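Local coordinates for protein hydrolase, haloacid dehalogenase-like family (Pseudomonas syringae pv. tomato, PDB 3S6J) that probably hydrolyses phosphate esters of sugars as a metal-dependent phosphatase of the haloacid dehalogenase superfamily, and binds calcium in the crystal, at residues V21-L32 / M41-G49; G146-L154 / W175-C183. One frame throughout, in Å; residues are numbered along the deposited sequence.

Contact 1 of 2, residues V21-L32 / M41-G49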
loop_
_atom_site.group_PDB
_atom_site.type_symbol
_atom_site.label_atom_id
_atom_site.label_comp_id
_atom_site.label_asym_id
_atom_site.label_seq_id
_atom_site.Cartn_x
_atom_site.Cartn_y
_atom_site.Cartn_z
ATOM N N VAL E 21 1.856 5.435 7.552
ATOM C CA VAL E 21 2.676 4.743 6.566
ATOM C C VAL E 21 2.637 5.427 5.199
ATOM O O VAL E 21 3.652 5.561 4.551
ATOM C CB VAL E 21 2.238 3.260 6.405
ATOM C CG1 VAL E 21 2.888 2.645 5.182
ATOM C CG2 VAL E 21 2.563 2.439 7.665
ATOM N N TYR E 22 1.455 5.847 4.763
ATOM C CA TYR E 22 1.292 6.413 3.441
ATOM C C TYR E 22 1.965 7.789 3.333
ATOM O O TYR E 22 2.430 8.186 2.252
ATOM C CB TYR E 22 -0.201 6.446 3.035
ATOM C CG TYR E 22 -0.744 5.043 2.786
ATOM C CD1 TYR E 22 -1.044 4.190 3.851
ATOM C CD2 TYR E 22 -0.922 4.553 1.491
ATOM C CE1 TYR E 22 -1.526 2.904 3.636
ATOM C CE2 TYR E 22 -1.394 3.260 1.272
ATOM C CZ TYR E 22 -1.689 2.446 2.350
ATOM O OH TYR E 22 -2.132 1.162 2.142
ATOM N N GLN E 23 2.034 8.506 4.454
ATOM C CA GLN E 23 2.795 9.749 4.484
ATOM C C GLN E 23 4.296 9.433 4.393
ATOM O O GLN E 23 5.043 10.109 3.678
ATOM C CB GLN E 23 2.457 10.581 5.731
ATOM C CG GLN E 23 1.104 11.296 5.673
ATOM C CD GLN E 23 -0.089 10.358 5.856
ATOM O OE1 GLN E 23 0.007 9.318 6.512
ATOM N NE2 GLN E 23 -1.221 10.734 5.282
ATOM N N ASN E 24 4.720 8.387 5.105
ATOM C CA ASN E 24 6.110 7.948 5.078
ATOM C C ASN E 24 6.486 7.582 3.638
ATOM O O ASN E 24 7.451 8.104 3.096
ATOM C CB ASN E 24 6.333 6.781 6.051
ATOM C CG ASN E 24 7.766 6.670 6.526
ATOM O OD1 ASN E 24 8.654 7.325 5.995
ATOM N ND2 ASN E 24 7.996 5.845 7.534
ATOM N N VAL E 25 5.684 6.733 3.000
ATOM C CA VAL E 25 5.896 6.399 1.594
ATOM C C VAL E 25 6.075 7.639 0.699
ATOM O O VAL E 25 7.029 7.726 -0.078
ATOM C CB VAL E 25 4.754 5.487 1.030
ATOM C CG1 VAL E 25 5.034 5.128 -0.415
ATOM C CG2 VAL E 25 4.636 4.217 1.836
ATOM N N ALA E 26 5.161 8.594 0.807
ATOM C CA ALA E 26 5.198 9.792 -0.033
ATOM C C ALA E 26 6.469 10.602 0.213
ATOM O O ALA E 26 7.106 11.089 -0.733
ATOM C CB ALA E 26 3.959 10.638 0.214
ATOM N N ALA E 27 6.857 10.698 1.482
ATOM C CA ALA E 27 8.091 11.373 1.881
ATOM C C ALA E 27 9.338 10.709 1.288
ATOM O O ALA E 27 10.245 11.398 0.813
ATOM C CB ALA E 27 8.198 11.444 3.407
ATOM N N TRP E 28 9.408 9.376 1.352
ATOM C CA TRP E 28 10.523 8.684 0.720
ATOM C C TRP E 28 10.522 8.886 -0.795
ATOM O O TRP E 28 11.580 9.097 -1.390
ATOM C CB TRP E 28 10.562 7.197 1.081
ATOM C CG TRP E 28 11.177 6.984 2.421
ATOM C CD1 TRP E 28 10.557 6.529 3.546
ATOM C CD2 TRP E 28 12.529 7.290 2.802
ATOM N NE1 TRP E 28 11.433 6.511 4.592
ATOM C CE2 TRP E 28 12.656 6.971 4.167
ATOM C CE3 TRP E 28 13.643 7.788 2.116
ATOM C CZ2 TRP E 28 13.857 7.138 4.871
ATOM C CZ3 TRP E 28 14.845 7.948 2.813
ATOM C CH2 TRP E 28 14.942 7.625 4.174
ATOM N N LYS E 29 9.334 8.833 -1.404
ATOM C CA LYS E 29 9.205 8.952 -2.852
ATOM C C LYS E 29 9.760 10.286 -3.355
ATOM O O LYS E 29 10.485 10.341 -4.348
ATOM C CB LYS E 29 7.745 8.787 -3.290
ATOM C CG LYS E 29 7.528 8.965 -4.792
ATOM C CD LYS E 29 8.383 7.966 -5.600
ATOM C CE LYS E 29 7.898 7.912 -7.039
ATOM N NZ LYS E 29 8.922 7.358 -7.963
ATOM N N GLU E 30 9.415 11.345 -2.642
ATOM C CA GLU E 30 9.845 12.703 -2.948
ATOM C C GLU E 30 11.342 12.857 -2.748
ATOM O O GLU E 30 12.034 13.458 -3.588
ATOM C CB GLU E 30 9.073 13.678 -2.055
ATOM C CG GLU E 30 9.610 15.082 -2.020
ATOM C CD GLU E 30 8.624 16.028 -1.349
ATOM O OE1 GLU E 30 7.483 15.599 -1.077
ATOM O OE2 GLU E 30 8.979 17.197 -1.089
ATOM N N ALA E 31 11.861 12.299 -1.656
ATOM C CA ALA E 31 13.322 12.288 -1.447
ATOM C C ALA E 31 14.089 11.510 -2.509
ATOM O O ALA E 31 15.150 11.953 -2.969
ATOM C CB ALA E 31 13.682 11.766 -0.069
ATOM N N LEU E 32 13.577 10.347 -2.883
ATOM C CA LEU E 32 14.255 9.498 -3.862
ATOM C C LEU E 32 14.201 10.083 -5.279
ATOM O O LEU E 32 15.178 9.994 -6.041
ATOM C CB LEU E 32 13.705 8.068 -3.835
ATOM C CG LEU E 32 14.072 7.257 -2.579
ATOM C CD1 LEU E 32 13.056 6.134 -2.279
ATOM C CD2 LEU E 32 15.447 6.670 -2.710
HETATM N N MSE E 41 6.282 3.328 -6.123
HETATM C CA MSE E 41 5.902 3.429 -4.720
HETATM C C MSE E 41 5.577 2.129 -3.978
HETATM O O MSE E 41 5.742 2.076 -2.771
HETATM C CB MSE E 41 4.825 4.492 -4.523
HETATM C CG MSE E 41 5.496 5.824 -4.175
HETATM SE SE MSE E 41 4.304 7.180 -4.460
HETATM C CE MSE E 41 3.829 7.571 -2.593
ATOM N N TRP E 42 5.149 1.086 -4.675
ATOM C CA TRP E 42 4.929 -0.200 -3.993
ATOM C C TRP E 42 6.239 -0.777 -3.389
ATOM O O TRP E 42 6.220 -1.360 -2.289
ATOM C CB TRP E 42 4.247 -1.222 -4.912
ATOM C CG TRP E 42 5.174 -1.807 -5.941
ATOM C CD1 TRP E 42 5.550 -1.241 -7.125
ATOM C CD2 TRP E 42 5.836 -3.077 -5.874
ATOM N NE1 TRP E 42 6.418 -2.085 -7.796
ATOM C CE2 TRP E 42 6.603 -3.213 -7.047
ATOM C CE3 TRP E 42 5.858 -4.106 -4.930
ATOM C CZ2 TRP E 42 7.401 -4.335 -7.297
ATOM C CZ3 TRP E 42 6.633 -5.221 -5.182
ATOM C CH2 TRP E 42 7.396 -5.324 -6.360
ATOM N N ARG E 43 7.362 -0.592 -4.092
ATOM C CA ARG E 43 8.677 -1.030 -3.611
ATOM C C ARG E 43 9.101 -0.258 -2.362
ATOM O O ARG E 43 9.717 -0.815 -1.464
ATOM C CB ARG E 43 9.772 -0.908 -4.712
ATOM C CG ARG E 43 9.347 -1.387 -6.107
ATOM C CD ARG E 43 10.517 -1.692 -7.054
ATOM N NE ARG E 43 11.043 -3.017 -6.726
ATOM C CZ ARG E 43 11.023 -4.078 -7.527
ATOM N NH1 ARG E 43 10.544 -3.997 -8.755
ATOM N NH2 ARG E 43 11.515 -5.222 -7.087
ATOM N N ILE E 44 8.783 1.036 -2.307
ATOM C CA ILE E 44 9.060 1.830 -1.104
ATOM C C ILE E 44 8.171 1.385 0.069
ATOM O O ILE E 44 8.626 1.283 1.213
ATOM C CB ILE E 44 8.893 3.351 -1.357
ATOM C CG1 ILE E 44 9.909 3.827 -2.414
ATOM C CG2 ILE E 44 9.073 4.123 -0.045
ATOM C CD1 ILE E 44 9.609 5.184 -3.065
ATOM N N HIS E 45 6.911 1.092 -0.236
ATOM C CA HIS E 45 5.922 0.684 0.777
ATOM C C HIS E 45 6.349 -0.641 1.401
ATOM O O HIS E 45 6.158 -0.867 2.595
ATOM C CB HIS E 45 4.518 0.564 0.141
ATOM C CG HIS E 45 3.397 0.393 1.129
ATOM N ND1 HIS E 45 2.078 0.400 0.754
ATOM C CD2 HIS E 45 3.413 0.236 2.482
ATOM C CE1 HIS E 45 1.314 0.258 1.830
ATOM N NE2 HIS E 45 2.105 0.154 2.883
ATOM N N ARG E 46 6.947 -1.510 0.594
ATOM C CA ARG E 46 7.418 -2.816 1.072
ATOM C C ARG E 46 8.450 -2.707 2.198
ATOM O O ARG E 46 8.556 -3.605 3.034
ATOM C CB ARG E 46 8.061 -3.606 -0.076
ATOM C CG ARG E 46 7.109 -4.410 -0.940
ATOM C CD ARG E 46 7.827 -5.663 -1.497
ATOM N NE ARG E 46 9.121 -5.373 -2.139
ATOM C CZ ARG E 46 9.712 -6.172 -3.037
ATOM N NH1 ARG E 46 9.137 -7.314 -3.408
ATOM N NH2 ARG E 46 10.881 -5.833 -3.570
ATOM N N LYS E 47 9.236 -1.631 2.198
ATOM C CA LYS E 47 10.343 -1.489 3.144
ATOM C C LYS E 47 9.998 -0.634 4.375
ATOM O O LYS E 47 10.785 -0.534 5.319
ATOM C CB LYS E 47 11.574 -0.882 2.456
ATOM C CG LYS E 47 11.976 -1.519 1.128
ATOM C CD LYS E 47 12.353 -2.996 1.255
ATOM C CE LYS E 47 13.116 -3.478 0.012
ATOM N NZ LYS E 47 13.186 -4.972 -0.082
ATOM N N ILE E 48 8.850 0.018 4.357
ATOM C CA ILE E 48 8.466 0.862 5.484
ATOM C C ILE E 48 8.416 0.026 6.769
ATOM O O ILE E 48 7.712 -0.996 6.849
ATOM C CB ILE E 48 7.123 1.598 5.216
ATOM C CG1 ILE E 48 7.244 2.465 3.959
ATOM C CG2 ILE E 48 6.714 2.454 6.414
ATOM C CD1 ILE E 48 8.289 3.587 4.046
ATOM N N GLY E 49 9.181 0.463 7.765
ATOM C CA GLY E 49 9.340 -0.285 9.000
ATOM C C GLY E 49 10.801 -0.650 9.241
ATOM O O GLY E 49 11.198 -0.869 10.384
#

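Contact 2 of 2, residues G146-L154 / W175-C183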
loop_
_atom_site.group_PDB
_atom_site.type_symbol
_atom_site.label_atom_id
_atom_site.label_comp_id
_atom_site.label_asym_id
_atom_site.label_seq_id
_atom_site.Cartn_x
_atom_site.Cartn_y
_atom_site.Cartn_z
ATOM N N GLY E 146 18.082 -1.023 13.298
ATOM C CA GLY E 146 16.641 -0.945 13.261
ATOM C C GLY E 146 16.067 -2.272 12.828
ATOM O O GLY E 146 16.794 -3.249 12.608
ATOM N N LYS E 147 14.750 -2.310 12.700
ATOM C CA LYS E 147 14.091 -3.517 12.246
ATOM C C LYS E 147 14.613 -3.902 10.862
ATOM O O LYS E 147 14.960 -3.037 10.056
ATOM C CB LYS E 147 12.585 -3.307 12.241
ATOM C CG LYS E 147 12.021 -2.981 13.618
ATOM C CD LYS E 147 10.624 -2.366 13.495
ATOM C CE LYS E 147 10.142 -1.796 14.824
ATOM N NZ LYS E 147 8.813 -1.133 14.700
ATOM N N PRO E 148 14.671 -5.211 10.574
ATOM C CA PRO E 148 14.178 -6.330 11.388
ATOM C C PRO E 148 15.154 -6.868 12.448
ATOM O O PRO E 148 14.894 -7.943 13.016
ATOM C CB PRO E 148 13.944 -7.393 10.331
ATOM C CG PRO E 148 15.153 -7.193 9.428
ATOM C CD PRO E 148 15.123 -5.682 9.247
ATOM N N ASP E 149 16.267 -6.171 12.694
ATOM C CA ASP E 149 17.115 -6.523 13.824
ATOM C C ASP E 149 16.292 -6.412 15.114
ATOM O O ASP E 149 15.450 -5.516 15.255
ATOM C CB ASP E 149 18.354 -5.641 13.887
ATOM C CG ASP E 149 19.408 -6.186 14.838
ATOM O OD1 ASP E 149 19.219 -6.069 16.076
ATOM O OD2 ASP E 149 20.424 -6.731 14.341
ATOM N N PRO E 150 16.492 -7.363 16.034
ATOM C CA PRO E 150 15.724 -7.463 17.280
ATOM C C PRO E 150 16.073 -6.359 18.281
ATOM O O PRO E 150 15.438 -6.272 19.339
ATOM C CB PRO E 150 16.166 -8.813 17.859
ATOM C CG PRO E 150 16.842 -9.530 16.749
ATOM C CD PRO E 150 17.424 -8.489 15.869
ATOM N N ASP E 151 17.069 -5.544 17.957
ATOM C CA ASP E 151 17.551 -4.520 18.875
ATOM C C ASP E 151 16.455 -3.732 19.555
ATOM O O ASP E 151 16.405 -3.675 20.787
ATOM C CB ASP E 151 18.490 -3.551 18.164
ATOM C CG ASP E 151 19.941 -3.831 18.469
ATOM O OD1 ASP E 151 20.228 -4.956 18.944
ATOM O OD2 ASP E 151 20.784 -2.929 18.246
ATOM N N LEU E 152 15.602 -3.099 18.752
ATOM C CA LEU E 152 14.551 -2.238 19.275
ATOM C C LEU E 152 13.639 -2.950 20.292
ATOM O O LEU E 152 13.255 -2.359 21.304
ATOM C CB LEU E 152 13.691 -1.655 18.143
ATOM C CG LEU E 152 13.946 -0.277 17.509
ATOM C CD1 LEU E 152 14.751 0.655 18.395
ATOM C CD2 LEU E 152 14.595 -0.405 16.164
ATOM N N PHE E 153 13.264 -4.194 20.011
ATOM C CA PHE E 153 12.293 -4.883 20.848
ATOM C C PHE E 153 12.925 -5.292 22.163
ATOM O O PHE E 153 12.279 -5.270 23.209
ATOM C CB PHE E 153 11.706 -6.098 20.123
ATOM C CG PHE E 153 10.853 -5.739 18.924
ATOM C CD1 PHE E 153 10.291 -4.477 18.810
ATOM C CD2 PHE E 153 10.600 -6.666 17.926
ATOM C CE1 PHE E 153 9.505 -4.143 17.716
ATOM C CE2 PHE E 153 9.807 -6.336 16.830
ATOM C CZ PHE E 153 9.266 -5.075 16.728
ATOM N N LEU E 154 14.196 -5.682 22.086
ATOM C CA LEU E 154 14.985 -6.045 23.254
ATOM C C LEU E 154 15.144 -4.844 24.181
ATOM O O LEU E 154 14.984 -4.968 25.392
ATOM C CB LEU E 154 16.363 -6.573 22.821
ATOM C CG LEU E 154 16.311 -7.844 21.955
ATOM C CD1 LEU E 154 17.672 -8.262 21.472
ATOM C CD2 LEU E 154 15.629 -8.986 22.711
ATOM N N TRP E 175 8.639 -6.493 8.711
ATOM C CA TRP E 175 9.821 -6.185 9.508
ATOM C C TRP E 175 9.626 -6.278 11.011
ATOM O O TRP E 175 10.538 -6.691 11.696
ATOM C CB TRP E 175 10.383 -4.825 9.081
ATOM C CG TRP E 175 10.306 -4.726 7.601
ATOM C CD1 TRP E 175 9.526 -3.880 6.876
ATOM C CD2 TRP E 175 10.972 -5.575 6.654
ATOM N NE1 TRP E 175 9.691 -4.123 5.538
ATOM C CE2 TRP E 175 10.575 -5.158 5.372
ATOM C CE3 TRP E 175 11.876 -6.641 6.769
ATOM C CZ2 TRP E 175 11.052 -5.765 4.199
ATOM C CZ3 TRP E 175 12.361 -7.234 5.608
ATOM C CH2 TRP E 175 11.940 -6.796 4.338
ATOM N N ASP E 176 8.441 -5.916 11.513
ATOM C CA ASP E 176 8.089 -6.097 12.932
ATOM C C ASP E 176 7.993 -7.570 13.292
ATOM O O ASP E 176 8.449 -7.991 14.354
ATOM C CB ASP E 176 6.723 -5.454 13.263
ATOM C CG ASP E 176 6.721 -3.941 13.114
ATOM O OD1 ASP E 176 6.169 -3.461 12.107
ATOM O OD2 ASP E 176 7.242 -3.227 14.003
HETATM N N MSE E 177 7.371 -8.346 12.409
HETATM C CA MSE E 177 7.170 -9.768 12.642
HETATM C C MSE E 177 8.496 -10.524 12.606
HETATM O O MSE E 177 8.774 -11.349 13.476
HETATM C CB MSE E 177 6.184 -10.355 11.622
HETATM C CG MSE E 177 4.773 -9.780 11.698
HETATM SE SE MSE E 177 4.044 -9.896 13.525
HETATM C CE MSE E 177 4.347 -8.061 14.079
ATOM N N LEU E 178 9.294 -10.228 11.585
ATOM C CA LEU E 178 10.643 -10.746 11.469
ATOM C C LEU E 178 11.459 -10.465 12.748
ATOM O O LEU E 178 12.002 -11.396 13.366
ATOM C CB LEU E 178 11.320 -10.137 10.231
ATOM C CG LEU E 178 11.492 -10.991 8.958
ATOM C CD1 LEU E 178 10.512 -12.124 8.807
ATOM C CD2 LEU E 178 11.512 -10.138 7.703
ATOM N N ALA E 179 11.524 -9.198 13.166
ATOM C CA ALA E 179 12.244 -8.878 14.389
ATOM C C ALA E 179 11.653 -9.598 15.608
ATOM O O ALA E 179 12.379 -9.985 16.528
ATOM C CB ALA E 179 12.292 -7.371 14.613
ATOM N N ALA E 180 10.335 -9.767 15.629
ATOM C CA ALA E 180 9.704 -10.403 16.778
ATOM C C ALA E 180 10.197 -11.840 16.864
ATOM O O ALA E 180 10.603 -12.307 17.928
ATOM C CB ALA E 180 8.186 -10.351 16.676
ATOM N N ARG E 181 10.135 -12.542 15.738
ATOM C CA ARG E 181 10.534 -13.937 15.674
ATOM C C ARG E 181 12.040 -14.118 15.951
ATOM O O ARG E 181 12.458 -15.103 16.543
ATOM C CB ARG E 181 10.153 -14.524 14.315
ATOM C CG ARG E 181 8.654 -14.616 14.054
ATOM C CD ARG E 181 7.947 -15.322 15.211
ATOM N NE ARG E 181 8.642 -16.559 15.510
ATOM C CZ ARG E 181 8.768 -17.114 16.710
ATOM N NH1 ARG E 181 8.232 -16.558 17.791
ATOM N NH2 ARG E 181 9.459 -18.245 16.809
ATOM N N ARG E 182 12.847 -13.155 15.524
ATOM C CA ARG E 182 14.297 -13.219 15.742
ATOM C C ARG E 182 14.700 -13.175 17.208
ATOM O O ARG E 182 15.719 -13.744 17.578
ATOM C CB ARG E 182 15.019 -12.159 14.932
ATOM C CG ARG E 182 15.346 -12.639 13.519
ATOM C CD ARG E 182 15.790 -11.519 12.588
ATOM N NE ARG E 182 17.109 -11.016 12.963
ATOM C CZ ARG E 182 17.783 -10.095 12.283
ATOM N NH1 ARG E 182 17.261 -9.553 11.195
ATOM N NH2 ARG E 182 18.975 -9.701 12.711
ATOM N N CYS E 183 13.888 -12.532 18.051
ATOM C CA CYS E 183 14.121 -12.587 19.494
ATOM C C CYS E 183 13.132 -13.514 20.178
ATOM O O CYS E 183 12.988 -13.486 21.397
ATOM C CB CYS E 183 14.107 -11.191 20.130
ATOM S SG CYS E 183 12.596 -10.245 19.843
#

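Contact 1 of 2, residues V21-L32 / M41-G49
Helix 21-32 and helix 41-47 approach to 9.3 Å between axes at 122° between their N-to-C directions, with Val-25 facing His-45 where their CA atoms lie 5.8 Å apart. Both belong to the helical cap inserted after the first strand of the Rossmann-like core, as in C1-type haloacid dehalogenases. No hydrogen bond joins the segments, so side-chain interlocking carries the contact. Ile-44 is a knob in a hole lined by Val-25, Trp-28, Lys-29 and Leu-32: its CG2 meets CB of Trp-28 at 3.6 Å, while CD1 reaches CD1 of Leu-32. Lys-29 places CG 3.7 Å from SE of Met-41 (selenomethionine), and its NZ continues to Asp-33 and the carbonyl of Leu-39. Met-41 CE lies 3.5 Å from Val-25 CG1, tighter than usual van der Waals contact. Ile-48 sets CG1 against CG2 of Val-25 and CD1 against CD1 of Trp-28. Asn-24 ND2 packs on Ile-48 CG2 and is hydrogen-bonded to OD1 of Asp-14, a calcium ligand; its OD1 pairs with His-79 NE2. His-45, with CG anti to the backbone N (chi1 -170°), turns an edge to the face of Tyr-22, planes 69° apart, CE1 leading at 3.6 Å from Tyr-22 OH. His-45 ND1 and Tyr-22 OH make reciprocal hydrogen bonds to Tyr-22 OH and His-45 ND1 of the second subunit. His-45 NE2 bonds the Gly-193 carbonyl and lies 3.5 Å from Val-21 CG1.

Contact 2 of 2, residues G146-L154 / W175-C183
The turn 146-150 and the start of helix 151-160 lie against helix 174-182, with the CA atoms of Pro-148 and Ala-179 only 4.4 Å apart. This is the Rossmann-like core of the haloacid dehalogenase fold, where Lys-147 and Asp-176 meet beside the metal site. The lysine chain is extended beyond CG (chi2 162°, chi3 -170°), carrying NZ to 2.7 Å from Asp-176 OD2 in a salt bridge made on the syn side, 21° out of the carboxylate plane. NZ thereby bridges Asp-176 OD2 and OD1 of Asp-12, a calcium ligand, two oxygens that lie close together, and it also bonds the Ala-113 carbonyl. Asp-176 OD1, in turn, accepts from Ala-173 N. A cis peptide bond precedes Pro-148, whose CB packs against Leu-178 CB, while its carbonyl O receives a bent CH...O contact from Ala-179 CA at 3.1 Å and lies as near to Ala-179 CB. The guanidinium of Arg-182 lays one face over that carbonyl and Pro-150 CD, and its NH2 makes a long ion pair, 3.7 Å, with Asp-149 OD2. The other carboxylate oxygen, Asp-149 OD1, caps the following helix by accepting from Asp-151 N through its anti lone pair. Further in, Phe-153 CE2 lies 3.5 Å from Ala-179 CB. At the ring's edge, near its plane, sit Ala-180 N and Asp-176 O, the latter 3.3 Å from Phe-153 CE2.

Contact 1 joins two helices of the cap and is largely buried; contact 2 joins a turn and two helices of the core domain, running from beside the metal to the exposed Arg-182 and Leu-154. Their chemistry differs accordingly: apolar and aromatic interlocking without a cross-segment hydrogen bond in the first; a salt bridge, a long ion pair and a guanidinium laid over a carbonyl alongside apolar packing in the second. Only contact 1 reaches the second subunit. Although their centres are 20 Å apart, the two meet where cap and core adjoin: Trp-175 NE1 probably bonds Arg-46 O at 2.8 Å. Both border the calcium ligands, contact 1 through Val-21 and Asn-24, contact 2 through Lys-147 and Asp-176.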